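Long-range contacts in protein angel homolog 2 (Homo sapiens, PDB 6RW0), which acts as a 2',3'-cyclic phosphatase of the CCR4 deadenylase family and probably binds the 3' untranslated regions of mRNA: residues D169-L177 against Q209-V220; Y198-L207 against I261-Q269. All coordinates share one frame; numbering follows the deposited sequence.

Contact 1 (D169-L177 against Q209-V220); sequences DNVGLVLLL and QLAMLLAEISSV. With K (potassium ion), chain C.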
ATOM      1  N   ASP A 169      -0.629 -13.172   9.129  1.00 14.89           N
ATOM      2  CA  ASP A 169       0.259 -13.594   8.044  1.00 14.40           C
ATOM      3  C   ASP A 169       0.656 -12.493   7.066  1.00 15.16           C
ATOM      4  O   ASP A 169       1.335 -12.783   6.067  1.00 15.61           O
ATOM      5  CB  ASP A 169      -0.361 -14.783   7.315  1.00 16.29           C
ATOM      6  CG  ASP A 169      -0.323 -16.043   8.159  1.00 25.78           C
ATOM      7  OD1 ASP A 169       0.769 -16.379   8.693  1.00 27.39           O
ATOM      8  OD2 ASP A 169      -1.394 -16.672   8.316  1.00 27.59           O
ATOM      9  N   ASN A 170       0.358 -11.242   7.366  1.00 13.63           N
ATOM     10  CA  ASN A 170       0.639 -10.171   6.424  1.00 12.93           C
ATOM     11  C   ASN A 170       2.138  -9.944   6.259  1.00 14.51           C
ATOM     12  O   ASN A 170       2.965 -10.313   7.110  1.00 13.90           O
ATOM     13  CB  ASN A 170      -0.055  -8.899   6.887  1.00 12.94           C
ATOM     14  CG  ASN A 170      -1.532  -9.100   7.080  1.00 14.09           C
ATOM     15  OD1 ASN A 170      -1.984  -9.425   8.184  1.00 14.62           O
ATOM     16  ND2 ASN A 170      -2.296  -8.972   5.993  1.00 17.47           N
ATOM     17  N   VAL A 171       2.475  -9.303   5.140  1.00 12.90           N
ATOM     18  CA  VAL A 171       3.859  -9.090   4.749  1.00 13.15           C
ATOM     19  C   VAL A 171       4.059  -7.711   4.127  1.00 13.87           C
ATOM     20  O   VAL A 171       3.115  -6.990   3.794  1.00 14.07           O
ATOM     21  CB  VAL A 171       4.366 -10.167   3.763  1.00 13.48           C
ATOM     22  CG1 VAL A 171       4.363 -11.556   4.389  1.00 14.09           C
ATOM     23  CG2 VAL A 171       3.531 -10.162   2.472  1.00 14.97           C
ATOM     24  N   GLY A 172       5.341  -7.378   3.959  1.00 14.42           N
ATOM     25  CA  GLY A 172       5.756  -6.229   3.183  1.00 14.63           C
ATOM     26  C   GLY A 172       6.995  -6.576   2.381  1.00 14.14           C
ATOM     27  O   GLY A 172       7.582  -7.651   2.539  1.00 13.61           O
ATOM     28  N   LEU A 173       7.401  -5.638   1.531  1.00 14.02           N
ATOM     29  CA  LEU A 173       8.567  -5.841   0.679  1.00 12.72           C
ATOM     30  C   LEU A 173       9.186  -4.481   0.409  1.00 13.37           C
ATOM     31  O   LEU A 173       8.462  -3.517   0.141  1.00 14.72           O
ATOM     32  CB  LEU A 173       8.191  -6.530  -0.633  1.00 13.10           C
ATOM     33  CG  LEU A 173       9.349  -6.889  -1.561  1.00 13.32           C
ATOM     34  CD1 LEU A 173      10.322  -7.855  -0.949  1.00 15.12           C
ATOM     35  CD2 LEU A 173       8.754  -7.469  -2.853  1.00 15.83           C
ATOM     36  N   VAL A 174      10.509  -4.398   0.518  1.00 13.09           N
ATOM     37  CA  VAL A 174      11.245  -3.152   0.313  1.00 13.81           C
ATOM     38  C   VAL A 174      12.369  -3.439  -0.668  1.00 14.27           C
ATOM     39  O   VAL A 174      13.189  -4.335  -0.431  1.00 15.38           O
ATOM     40  CB  VAL A 174      11.807  -2.590   1.630  1.00 14.00           C
ATOM     41  CG1 VAL A 174      12.529  -1.280   1.377  1.00 16.73           C
ATOM     42  CG2 VAL A 174      10.681  -2.415   2.659  1.00 14.95           C
ATOM     43  N   LEU A 175      12.406  -2.705  -1.774  1.00 14.75           N
ATOM     44  CA  LEU A 175      13.509  -2.808  -2.715  1.00 14.34           C
ATOM     45  C   LEU A 175      14.337  -1.536  -2.647  1.00 15.14           C
ATOM     46  O   LEU A 175      13.811  -0.445  -2.413  1.00 17.11           O
ATOM     47  CB  LEU A 175      13.033  -2.990  -4.162  1.00 16.28           C
ATOM     48  CG  LEU A 175      12.119  -4.165  -4.505  1.00 17.96           C
ATOM     49  CD1 LEU A 175      12.021  -4.343  -6.026  1.00 18.30           C
ATOM     50  CD2 LEU A 175      12.524  -5.463  -3.850  1.00 18.58           C
ATOM     51  N   LEU A 176      15.634  -1.675  -2.870  1.00 14.97           N
ATOM     52  CA  LEU A 176      16.502  -0.530  -3.078  1.00 15.48           C
ATOM     53  C   LEU A 176      16.938  -0.573  -4.536  1.00 15.19           C
ATOM     54  O   LEU A 176      17.493  -1.582  -4.984  1.00 16.41           O
ATOM     55  CB  LEU A 176      17.695  -0.565  -2.134  1.00 17.02           C
ATOM     56  CG  LEU A 176      18.471   0.752  -2.131  1.00 18.64           C
ATOM     57  CD1 LEU A 176      17.690   1.929  -1.547  1.00 19.53           C
ATOM     58  CD2 LEU A 176      19.773   0.563  -1.364  1.00 19.75           C
ATOM     59  N   LEU A 177      16.616   0.488  -5.265  1.00 16.91           N
ATOM     60  CA  LEU A 177      16.819   0.564  -6.725  1.00 17.51           C
ATOM     61  C   LEU A 177      17.802   1.674  -7.084  1.00 18.20           C
ATOM     62  O   LEU A 177      17.762   2.683  -6.459  1.00 20.72           O
ATOM     63  CB  LEU A 177      15.485   0.855  -7.415  1.00 17.04           C
ATOM     64  CG  LEU A 177      14.350  -0.126  -7.161  1.00 17.94           C
ATOM     65  CD1 LEU A 177      13.115   0.315  -7.914  1.00 20.11           C
ATOM     66  CD2 LEU A 177      14.727  -1.533  -7.568  1.00 19.69           C
ATOM     67  N   GLN A 209       2.487  -3.797  12.646  1.00 12.45           N
ATOM     68  CA  GLN A 209       2.885  -4.137  11.281  1.00 11.83           C
ATOM     69  C   GLN A 209       3.470  -2.926  10.570  1.00 11.85           C
ATOM     70  O   GLN A 209       4.528  -3.005   9.938  1.00 13.67           O
ATOM     71  CB  GLN A 209       1.688  -4.698  10.513  1.00 11.89           C
ATOM     72  CG  GLN A 209       1.196  -6.034  11.044  1.00 12.71           C
ATOM     73  CD  GLN A 209       0.104  -6.660  10.192  1.00 13.11           C
ATOM     74  OE1 GLN A 209      -0.544  -5.986   9.393  1.00 14.04           O
ATOM     75  NE2 GLN A 209      -0.110  -7.961  10.373  1.00 13.39           N
ATOM     76  N   LEU A 210       2.793  -1.785  10.663  1.00 13.11           N
ATOM     77  CA  LEU A 210       3.335  -0.570  10.064  1.00 12.54           C
ATOM     78  C   LEU A 210       4.715  -0.240  10.626  1.00 13.62           C
ATOM     79  O   LEU A 210       5.636   0.104   9.870  1.00 14.61           O
ATOM     80  CB  LEU A 210       2.363   0.585  10.285  1.00 13.71           C
ATOM     81  CG  LEU A 210       2.841   1.948   9.796  1.00 14.29           C
ATOM     82  CD1 LEU A 210       3.013   1.940   8.286  1.00 15.46           C
ATOM     83  CD2 LEU A 210       1.885   3.041  10.219  1.00 15.91           C
ATOM     84  N   ALA A 211       4.884  -0.331  11.947  1.00 13.39           N
ATOM     85  CA  ALA A 211       6.185  -0.049  12.550  1.00 14.62           C
ATOM     86  C   ALA A 211       7.259  -0.977  11.993  1.00 13.98           C
ATOM     87  O   ALA A 211       8.405  -0.560  11.782  1.00 14.81           O
ATOM     88  CB  ALA A 211       6.092  -0.190  14.069  1.00 15.95           C
ATOM     89  N   MET A 212       6.915  -2.245  11.762  1.00 14.24           N
ATOM     90  CA  MET A 212       7.876  -3.188  11.202  1.00 13.38           C
ATOM     91  C   MET A 212       8.277  -2.786   9.787  1.00 13.71           C
ATOM     92  O   MET A 212       9.458  -2.864   9.431  1.00 14.63           O
ATOM     93  CB  MET A 212       7.287  -4.596  11.238  1.00 13.45           C
ATOM     94  CG  MET A 212       7.165  -5.136  12.648  1.00 14.26           C
ATOM     95  SD  MET A 212       6.118  -6.601  12.796  1.00 19.99           S
ATOM     96  CE  MET A 212       7.229  -7.809  12.336  1.00 20.66           C
ATOM     97  N   LEU A 213       7.318  -2.358   8.966  1.00 13.67           N
ATOM     98  CA  LEU A 213       7.667  -1.869   7.633  1.00 13.28           C
ATOM     99  C   LEU A 213       8.536  -0.618   7.721  1.00 14.22           C
ATOM    100  O   LEU A 213       9.553  -0.496   7.024  1.00 14.22           O
ATOM    101  CB  LEU A 213       6.406  -1.564   6.828  1.00 13.66           C
ATOM    102  CG  LEU A 213       6.659  -1.194   5.365  1.00 14.82           C
ATOM    103  CD1 LEU A 213       7.193  -2.390   4.596  1.00 18.68           C
ATOM    104  CD2 LEU A 213       5.388  -0.663   4.742  1.00 17.68           C
ATOM    105  N   LEU A 214       8.149   0.330   8.576  1.00 13.34           N
ATOM    106  CA  LEU A 214       8.926   1.558   8.720  1.00 13.82           C
ATOM    107  C   LEU A 214      10.343   1.273   9.207  1.00 13.77           C
ATOM    108  O   LEU A 214      11.300   1.926   8.764  1.00 15.45           O
ATOM    109  CB  LEU A 214       8.218   2.538   9.655  1.00 13.57           C
ATOM    110  CG  LEU A 214       6.896   3.104   9.148  1.00 15.27           C
ATOM    111  CD1 LEU A 214       6.261   3.965  10.231  1.00 17.47           C
ATOM    112  CD2 LEU A 214       7.044   3.905   7.857  1.00 17.31           C
ATOM    113  N   ALA A 215      10.511   0.309  10.118  1.00 13.58           N
ATOM    114  CA  ALA A 215      11.854  -0.044  10.569  1.00 13.94           C
ATOM    115  C   ALA A 215      12.687  -0.617   9.430  1.00 14.18           C
ATOM    116  O   ALA A 215      13.869  -0.302   9.302  1.00 14.74           O
ATOM    117  CB  ALA A 215      11.780  -1.034  11.730  1.00 16.51           C
ATOM    118  N   GLU A 216      12.092  -1.464   8.586  1.00 13.92           N
ATOM    119  CA  GLU A 216      12.850  -1.983   7.453  1.00 14.73           C
ATOM    120  C   GLU A 216      13.261  -0.847   6.522  1.00 14.49           C
ATOM    121  O   GLU A 216      14.408  -0.791   6.062  1.00 15.01           O
ATOM    122  CB  GLU A 216      12.042  -3.041   6.703  1.00 15.54           C
ATOM    123  CG  GLU A 216      12.851  -3.746   5.636  1.00 16.65           C
ATOM    124  CD  GLU A 216      13.832  -4.745   6.196  1.00 18.31           C
ATOM    125  OE1 GLU A 216      13.684  -5.173   7.365  1.00 21.40           O
ATOM    126  OE2 GLU A 216      14.761  -5.118   5.461  1.00 24.74           O
ATOM    127  N   ILE A 217      12.341   0.080   6.247  1.00 14.60           N
ATOM    128  CA  ILE A 217      12.669   1.226   5.402  1.00 15.32           C
ATOM    129  C   ILE A 217      13.794   2.046   6.014  1.00 14.91           C
ATOM    130  O   ILE A 217      14.715   2.490   5.311  1.00 16.61           O
ATOM    131  CB  ILE A 217      11.421   2.091   5.151  1.00 13.93           C
ATOM    132  CG1 ILE A 217      10.383   1.293   4.371  1.00 14.89           C
ATOM    133  CG2 ILE A 217      11.820   3.366   4.420  1.00 16.11           C
ATOM    134  CD1 ILE A 217       9.027   1.990   4.278  1.00 15.57           C
ATOM    135  N   SER A 218      13.739   2.266   7.324  1.00 15.62           N
ATOM    136  CA  SER A 218      14.783   3.058   7.960  0.53 17.60           C
ATOM    137  C   SER A 218      16.154   2.423   7.790  1.00 17.35           C
ATOM    138  O   SER A 218      17.159   3.136   7.672  1.00 21.62           O
ATOM    139  CB  SER A 218      14.480   3.226   9.440  0.53 18.64           C
ATOM    140  OG  SER A 218      15.587   3.814  10.085  0.53 22.58           O
ATOM    141  N   SER A 219      16.227   1.100   7.771  1.00 14.56           N
ATOM    142  CA  SER A 219      17.515   0.452   7.584  1.00 15.56           C
ATOM    143  C   SER A 219      17.944   0.465   6.122  1.00 16.81           C
ATOM    144  O   SER A 219      19.121   0.717   5.818  1.00 19.91           O
ATOM    145  CB  SER A 219      17.444  -0.972   8.117  1.00 17.74           C
ATOM    146  OG  SER A 219      18.733  -1.539   8.100  1.00 21.76           O
ATOM    147  N   VAL A 220      17.016   0.188   5.207  1.00 15.20           N
ATOM    148  CA  VAL A 220      17.373   0.065   3.797  1.00 13.89           C
ATOM    149  C   VAL A 220      17.681   1.423   3.179  1.00 15.87           C
ATOM    150  O   VAL A 220      18.601   1.543   2.363  1.00 17.30           O
ATOM    151  CB  VAL A 220      16.240  -0.662   3.054  1.00 15.47           C
ATOM    152  CG1 VAL A 220      16.489  -0.654   1.552  1.00 18.49           C
ATOM    153  CG2 VAL A 220      16.082  -2.076   3.572  1.00 16.90           C
TER
HETATM  154  K     K C 602      21.107   0.147   7.527  1.00 21.23           K
HETATM  155  O   HOH W   1      23.130   1.456   6.289  1.00 31.69           O
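Asn-170 OD1 accepts the hydrogen bond that links the two segments by polar atoms: Gln-209 NE2 donates to it over 3.2 Å, with a nearly straight N-H...O angle of 163°. The oxygen lies close to the amide plane of Gln-209, whereas the donor is tilted 33° from the carbonyl plane of Asn-170; the two amides are turned well out of a common plane. Gln-209 OE1 accepts from the backbone N of Leu-197, which fixes the rotation of the amide.

From there the contact becomes apolar. Strand 171-177 and helix 209-220 run nearly parallel, their axes 9.1 Å apart at closest approach. At Gly-172 the lack of a side chain is steric: a beta carbon would fall only 2.9 Å from Leu-213 CD1. Val-174 fills the middle by splitting its branches. With CG1 opposite the backbone N (chi1 -178°), that methyl reaches Val-220 CG1 at 4.0 Å, while CG2 enters between Leu-213 CD1, Glu-216 CG (3.9 Å) and Ile-217 CG1 (4.1 Å). Only the aliphatic part of Glu-216 is used here, since its OE1 is hydrogen-bonded to Tyr-294 OH. Farther along, Val-220 CG1 also meets Leu-176 CB at 3.9 Å.

The intervening residues, Leu-173, Leu-175 and Leu-177, turn to the other side of the strand, where Ile-141 and Phe-143 of strand 137-144 receive them. The strand therefore lies between the helix and a second sheet, the layering of the DNase I-like sandwich. At the far end of the helix, Ser-219 binds a potassium ion through O (2.7 Å) and OG. A single oriented amide pair at one end and branched aliphatics along the rest imply a helix seated mainly by shape, with its polar fixing concentrated at Gln-209.

Contact 2 (Y198-L207 against I261-Q269); sequences YNPRRGDIKL and IGKVSGQEQ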
ATOM      1  N   TYR A 198      -6.545  -6.644   7.565  1.00 14.24           N
ATOM      2  CA  TYR A 198      -7.862  -6.028   7.344  1.00 14.46           C
ATOM      3  C   TYR A 198      -8.596  -5.811   8.676  1.00 13.71           C
ATOM      4  O   TYR A 198      -9.041  -4.705   8.841  1.00 14.70           O
ATOM      5  CB  TYR A 198      -8.724  -6.903   6.430  1.00 16.02           C
ATOM      6  CG  TYR A 198     -10.169  -6.493   6.467  1.00 17.98           C
ATOM      7  CD1 TYR A 198     -10.574  -5.306   5.904  1.00 21.68           C
ATOM      8  CD2 TYR A 198     -11.106  -7.233   7.151  1.00 20.26           C
ATOM      9  CE1 TYR A 198     -11.880  -4.873   5.993  1.00 24.12           C
ATOM     10  CE2 TYR A 198     -12.415  -6.816   7.247  1.00 22.09           C
ATOM     11  CZ  TYR A 198     -12.805  -5.637   6.663  1.00 24.43           C
ATOM     12  OH  TYR A 198     -14.097  -5.225   6.777  1.00 30.04           O
ATOM     13  N   ASN A 199      -8.644  -6.829   9.543  1.00 14.35           N
ATOM     14  CA  ASN A 199      -9.491  -6.863  10.735  1.00 15.86           C
ATOM     15  C   ASN A 199      -9.637  -5.498  11.398  1.00 15.50           C
ATOM     16  O   ASN A 199      -8.683  -4.986  11.994  1.00 15.87           O
ATOM     17  CB  ASN A 199      -8.881  -7.893  11.696  1.00 16.37           C
ATOM     18  CG  ASN A 199      -9.830  -8.318  12.786  1.00 19.35           C
ATOM     19  OD1 ASN A 199     -10.268  -7.497  13.584  1.00 20.20           O
ATOM     20  ND2 ASN A 199     -10.137  -9.615  12.844  1.00 21.39           N
ATOM     21  N   PRO A 200     -10.817  -4.876  11.320  1.00 15.08           N
ATOM     22  CA  PRO A 200     -10.948  -3.500  11.822  1.00 15.24           C
ATOM     23  C   PRO A 200     -10.712  -3.317  13.306  1.00 15.10           C
ATOM     24  O   PRO A 200     -10.334  -2.218  13.734  1.00 15.80           O
ATOM     25  CB  PRO A 200     -12.392  -3.127  11.450  1.00 17.40           C
ATOM     26  CG  PRO A 200     -12.662  -3.930  10.240  1.00 20.47           C
ATOM     27  CD  PRO A 200     -11.935  -5.236  10.418  1.00 16.28           C
ATOM     28  N   ARG A 201     -10.991  -4.308  14.126  1.00 13.44           N
ATOM     29  CA  ARG A 201     -10.800  -4.181  15.586  1.00 13.25           C
ATOM     30  C   ARG A 201      -9.313  -4.109  15.948  1.00 13.73           C
ATOM     31  O   ARG A 201      -8.994  -3.459  16.886  1.00 14.13           O
ATOM     32  CB  ARG A 201     -11.476  -5.338  16.325  1.00 13.11           C
ATOM     33  CG  ARG A 201     -11.440  -5.191  17.840  1.00 15.28           C
ATOM     34  CD  ARG A 201     -12.252  -6.244  18.574  1.00 14.43           C
ATOM     35  NE  ARG A 201     -11.712  -7.578  18.425  1.00 14.35           N
ATOM     36  CZ  ARG A 201     -11.746  -8.509  19.356  1.00 14.31           C
ATOM     37  NH1 ARG A 201     -12.047  -8.204  20.600  1.00 14.57           N
ATOM     38  NH2 ARG A 201     -11.449  -9.753  19.045  1.00 14.71           N
ATOM     39  N   ARG A 202      -8.459  -4.813  15.222  1.00 12.88           N
ATOM     40  CA  ARG A 202      -7.052  -4.994  15.647  1.00 14.04           C
ATOM     41  C   ARG A 202      -6.088  -3.908  15.164  1.00 13.10           C
ATOM     42  O   ARG A 202      -5.117  -4.234  14.532  1.00 14.02           O
ATOM     43  CB  ARG A 202      -6.586  -6.392  15.239  1.00 14.49           C
ATOM     44  CG  ARG A 202      -7.438  -7.503  15.840  1.00 14.44           C
ATOM     45  CD  ARG A 202      -7.590  -7.408  17.351  1.00 14.66           C
ATOM     46  NE  ARG A 202      -6.324  -7.401  18.058  1.00 15.16           N
ATOM     47  CZ  ARG A 202      -5.617  -8.473  18.347  1.00 15.88           C
ATOM     48  NH1 ARG A 202      -6.087  -9.662  18.034  1.00 16.47           N
ATOM     49  NH2 ARG A 202      -4.448  -8.353  18.934  1.00 16.44           N
ATOM     50  N   GLY A 203      -6.269  -2.695  15.664  1.00 14.13           N
ATOM     51  CA  GLY A 203      -5.401  -1.542  15.389  1.00 13.26           C
ATOM     52  C   GLY A 203      -4.039  -1.720  16.027  1.00 14.22           C
ATOM     53  O   GLY A 203      -3.115  -1.090  15.581  1.00 14.90           O
ATOM     54  N   ASP A 204      -3.977  -2.470  17.120  1.00 13.93           N
ATOM     55  CA  ASP A 204      -2.703  -2.807  17.785  1.00 13.49           C
ATOM     56  C   ASP A 204      -1.839  -3.601  16.801  1.00 13.31           C
ATOM     57  O   ASP A 204      -0.698  -3.276  16.641  1.00 13.21           O
ATOM     58  CB  ASP A 204      -2.960  -3.589  19.074  1.00 13.66           C
ATOM     59  CG  ASP A 204      -3.843  -4.817  18.963  1.00 14.81           C
ATOM     60  OD1 ASP A 204      -4.678  -4.871  18.089  1.00 14.04           O
ATOM     61  OD2 ASP A 204      -3.664  -5.686  19.768  1.00 16.53           O
ATOM     62  N   ILE A 205      -2.395  -4.590  16.128  1.00 13.42           N
ATOM     63  CA  ILE A 205      -1.635  -5.329  15.126  1.00 13.86           C
ATOM     64  C   ILE A 205      -1.283  -4.429  13.951  1.00 13.52           C
ATOM     65  O   ILE A 205      -0.142  -4.429  13.479  1.00 13.59           O
ATOM     66  CB  ILE A 205      -2.367  -6.612  14.688  1.00 13.10           C
ATOM     67  CG1 ILE A 205      -2.599  -7.522  15.883  1.00 14.32           C
ATOM     68  CG2 ILE A 205      -1.531  -7.296  13.606  1.00 14.66           C
ATOM     69  CD1 ILE A 205      -3.391  -8.742  15.533  1.00 15.03           C
ATOM     70  N   LYS A 206      -2.243  -3.635  13.465  1.00 12.94           N
ATOM     71  CA  LYS A 206      -1.978  -2.768  12.321  1.00 13.11           C
ATOM     72  C   LYS A 206      -0.804  -1.829  12.577  1.00 12.44           C
ATOM     73  O   LYS A 206       0.062  -1.658  11.710  1.00 13.49           O
ATOM     74  CB  LYS A 206      -3.201  -1.923  11.986  1.00 15.87           C
ATOM     75  CG  LYS A 206      -4.247  -2.555  11.140  1.00 21.93           C
ATOM     76  CD  LYS A 206      -5.020  -1.404  10.486  1.00 21.24           C
ATOM     77  CE  LYS A 206      -5.854  -1.880   9.325  1.00 24.65           C
ATOM     78  NZ  LYS A 206      -7.023  -2.654   9.735  1.00 21.03           N
ATOM     79  N   LEU A 207      -0.811  -1.129  13.724  1.00 13.59           N
ATOM     80  CA  LEU A 207       0.266  -0.183  14.016  1.00 13.19           C
ATOM     81  C   LEU A 207       1.600  -0.896  14.162  1.00 12.82           C
ATOM     82  O   LEU A 207       2.641  -0.357  13.766  1.00 14.72           O
ATOM     83  CB  LEU A 207      -0.031   0.619  15.285  1.00 14.52           C
ATOM     84  CG  LEU A 207      -1.012   1.763  15.055  1.00 15.71           C
ATOM     85  CD1 LEU A 207      -1.466   2.321  16.387  1.00 17.55           C
ATOM     86  CD2 LEU A 207      -0.414   2.857  14.194  1.00 18.23           C
ATOM     87  N   ILE A 261      -8.392   0.130  20.288  1.00 14.84           N
ATOM     88  CA  ILE A 261      -7.724  -0.586  19.198  1.00 14.43           C
ATOM     89  C   ILE A 261      -8.510  -0.507  17.893  1.00 14.45           C
ATOM     90  O   ILE A 261      -7.919  -0.485  16.804  1.00 14.91           O
ATOM     91  CB  ILE A 261      -7.387  -2.042  19.590  1.00 14.92           C
ATOM     92  CG1 ILE A 261      -8.617  -2.833  20.030  1.00 15.42           C
ATOM     93  CG2 ILE A 261      -6.323  -2.060  20.693  1.00 15.02           C
ATOM     94  CD1 ILE A 261      -8.304  -4.312  20.211  1.00 16.05           C
ATOM     95  N   GLY A 262      -9.828  -0.451  17.962  1.00 14.41           N
ATOM     96  CA  GLY A 262     -10.623  -0.400  16.760  1.00 15.50           C
ATOM     97  C   GLY A 262     -10.770   0.963  16.132  1.00 16.74           C
ATOM     98  O   GLY A 262     -11.418   1.072  15.087  1.00 22.14           O
ATOM     99  N   LYS A 263     -10.224   2.010  16.752  1.00 14.58           N
ATOM    100  CA  LYS A 263     -10.287   3.361  16.215  1.00 14.75           C
ATOM    101  C   LYS A 263      -9.030   3.738  15.452  1.00 15.26           C
ATOM    102  O   LYS A 263      -8.988   4.800  14.826  1.00 18.24           O
ATOM    103  CB  LYS A 263     -10.550   4.374  17.335  1.00 17.70           C
ATOM    104  CG  LYS A 263     -11.844   4.108  18.108  1.00 24.63           C
ATOM    105  CD  LYS A 263     -13.085   4.117  17.228  1.00 36.17           C
ATOM    106  CE  LYS A 263     -13.536   5.528  16.927  1.00 43.02           C
ATOM    107  NZ  LYS A 263     -13.763   6.312  18.170  1.00 48.26           N
ATOM    108  N   VAL A 264      -8.028   2.867  15.453  1.00 14.71           N
ATOM    109  CA  VAL A 264      -6.745   3.160  14.827  1.00 14.38           C
ATOM    110  C   VAL A 264      -6.904   3.386  13.332  1.00 14.88           C
ATOM    111  O   VAL A 264      -6.320   4.319  12.763  1.00 14.70           O
ATOM    112  CB  VAL A 264      -5.765   2.009  15.120  1.00 14.16           C
ATOM    113  CG1 VAL A 264      -4.545   2.071  14.235  1.00 15.94           C
ATOM    114  CG2 VAL A 264      -5.373   2.007  16.576  1.00 15.61           C
ATOM    115  N   SER A 265      -7.662   2.520  12.665  1.00 15.13           N
ATOM    116  CA  SER A 265      -7.706   2.522  11.208  1.00 14.38           C
ATOM    117  C   SER A 265      -8.814   3.385  10.632  1.00 16.22           C
ATOM    118  O   SER A 265      -8.777   3.695   9.435  1.00 15.73           O
ATOM    119  CB  SER A 265      -7.946   1.105  10.690  1.00 14.91           C
ATOM    120  OG  SER A 265      -9.265   0.698  11.037  1.00 14.68           O
ATOM    121  N   GLY A 266      -9.823   3.707  11.426  1.00 16.60           N
ATOM    122  CA  GLY A 266     -10.955   4.509  10.942  1.00 17.81           C
ATOM    123  C   GLY A 266     -11.909   3.690  10.090  1.00 18.01           C
ATOM    124  O   GLY A 266     -12.834   4.247   9.560  1.00 18.73           O
ATOM    125  N   GLN A 267     -11.714   2.380   9.974  1.00 17.34           N
ATOM    126  CA  GLN A 267     -12.624   1.504   9.198  1.00 16.11           C
ATOM    127  C   GLN A 267     -13.924   1.344   9.974  1.00 17.75           C
ATOM    128  O   GLN A 267     -13.859   1.392  11.134  1.00 21.57           O
ATOM    129  CB  GLN A 267     -12.088   0.085   9.054  1.00 16.13           C
ATOM    130  CG  GLN A 267     -10.871  -0.064   8.157  1.00 15.83           C
ATOM    131  CD  GLN A 267     -10.161  -1.345   8.501  1.00 13.44           C
ATOM    132  OE1 GLN A 267      -9.594  -1.476   9.563  1.00 15.37           O
ATOM    133  NE2 GLN A 267     -10.223  -2.309   7.608  1.00 15.88           N
ATOM    134  N   GLU A 268     -15.017   1.017   9.325  1.00 21.26           N
ATOM    135  CA  GLU A 268     -16.299   0.793  10.033  1.00 30.52           C
ATOM    136  C   GLU A 268     -16.088  -0.270  11.140  1.00 33.28           C
ATOM    137  O   GLU A 268     -15.675  -1.376  10.837  1.00 27.41           O
ATOM    138  CB  GLU A 268     -17.363   0.360   9.030  1.00 39.67           C
ATOM    139  CG  GLU A 268     -18.762   0.801   9.390  1.00 52.23           C
ATOM    140  CD  GLU A 268     -19.811   0.317   8.406  1.00 59.32           C
ATOM    141  OE1 GLU A 268     -19.488   0.214   7.217  1.00 61.59           O
ATOM    142  OE2 GLU A 268     -20.936   0.029   8.834  1.00 61.42           O
ATOM    143  N   GLN A 269     -16.434   0.098  12.361  1.00 34.75           N
ATOM    144  CA  GLN A 269     -16.262  -0.655  13.620  1.00 40.83           C
ATOM    145  C   GLN A 269     -17.452  -0.356  14.546  1.00 38.44           C
ATOM    146  O   GLN A 269     -18.142   0.613  14.281  1.00 35.24           O
ATOM    147  CB  GLN A 269     -14.932  -0.155  14.201  1.00 47.97           C
ATOM    148  CG  GLN A 269     -14.952   1.335  14.579  1.00 52.88           C
ATOM    149  CD  GLN A 269     -15.094   2.387  13.493  1.00 58.72           C
ATOM    150  OE1 GLN A 269     -16.176   2.723  12.989  1.00 63.56           O
ATOM    151  NE2 GLN A 269     -14.009   3.079  13.256  1.00 59.86           N
TER
HETATM  152  O   HOH W   2     -14.837  -2.308   7.805  1.00 39.64           O
HETATM  153  O   HOH W   3      -8.354  -0.161  13.990  1.00 16.59           O
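Gln-267 lays its side chain across Pro-200 at about a right angle, bringing OE1 to 3.8 Å from the proline CB, and its amide then works in both senses. Gln-267 NE2 donates to Tyr-198 O at 2.9 Å (N-H...O 159°), with that oxygen close to the amide plane and the Tyr-198 ring perpendicular to it. Gln-267 OE1 takes two donors: Ser-265 OG, 2.6 Å away on a lone pair, and Lys-206 NZ, 2.8 Å away and above the carbonyl plane. A bend at the last torsion of Lys-206 (chi4 72°) turns NZ toward Tyr-198 O and Gln-267 OE1; Leu-197 O is its third acceptor. Ser-265 OG also receives the backbone N of Gln-267, forming an ST turn, so the serine orients the glutamine as well as bonding its amide.

A leucine in place of Gln-267 would probably leave the Lys-206 ammonium group short of one acceptor and Tyr-198 O without its amide donor.

The apolar half gathers round the first turn of helix 203-220. Val-264 CB rests 3.6 Å from Gly-203 CA, where any beta carbon would collide with it, and Val-264 CG1 meets Leu-207 CG at the same 3.6 Å. Ile-261 directs CG2 to Asp-204 CB (4.0 Å) and CD1 alongside Arg-201 CG. Asp-204 itself is gripped side-on by NE and NH2 of Arg-202, one nitrogen to each oxygen, and Arg-275 bridges OD2 as well.

Loop 261-269 thus closes over the N-terminal end of the helix. Three carbonyl oxygens around NZ match the three hydrogens of a protonated lysine, which implies that this buried positive charge is probably accommodated by neutral dipoles, with Gln-267 supplying the one from across the contact.

Overall arrangement
Of the segments involved, the one on strand 171-179 is the first from the N terminus, followed by strand 189-195, its antiparallel neighbour, and then loop 198-202, which leads into helix 203-220. Contact 1 closes an excursion of 31 residues by returning the later part of this helix to the sheet. After the helix the chain forms strand 231-236, parallel to 189-195, making a beta-alpha-beta crossover. It then passes helix 244-251 and strand 253-255 before loop 261-269 folds back in contact 2, 53 residues on. The segments alternate along the chain, so the two contacts cross. The centres of contacts 1 and 2 are about 20 Å apart. Both use helix 203-220, which joins the sheet to the long loop before strand 329-331.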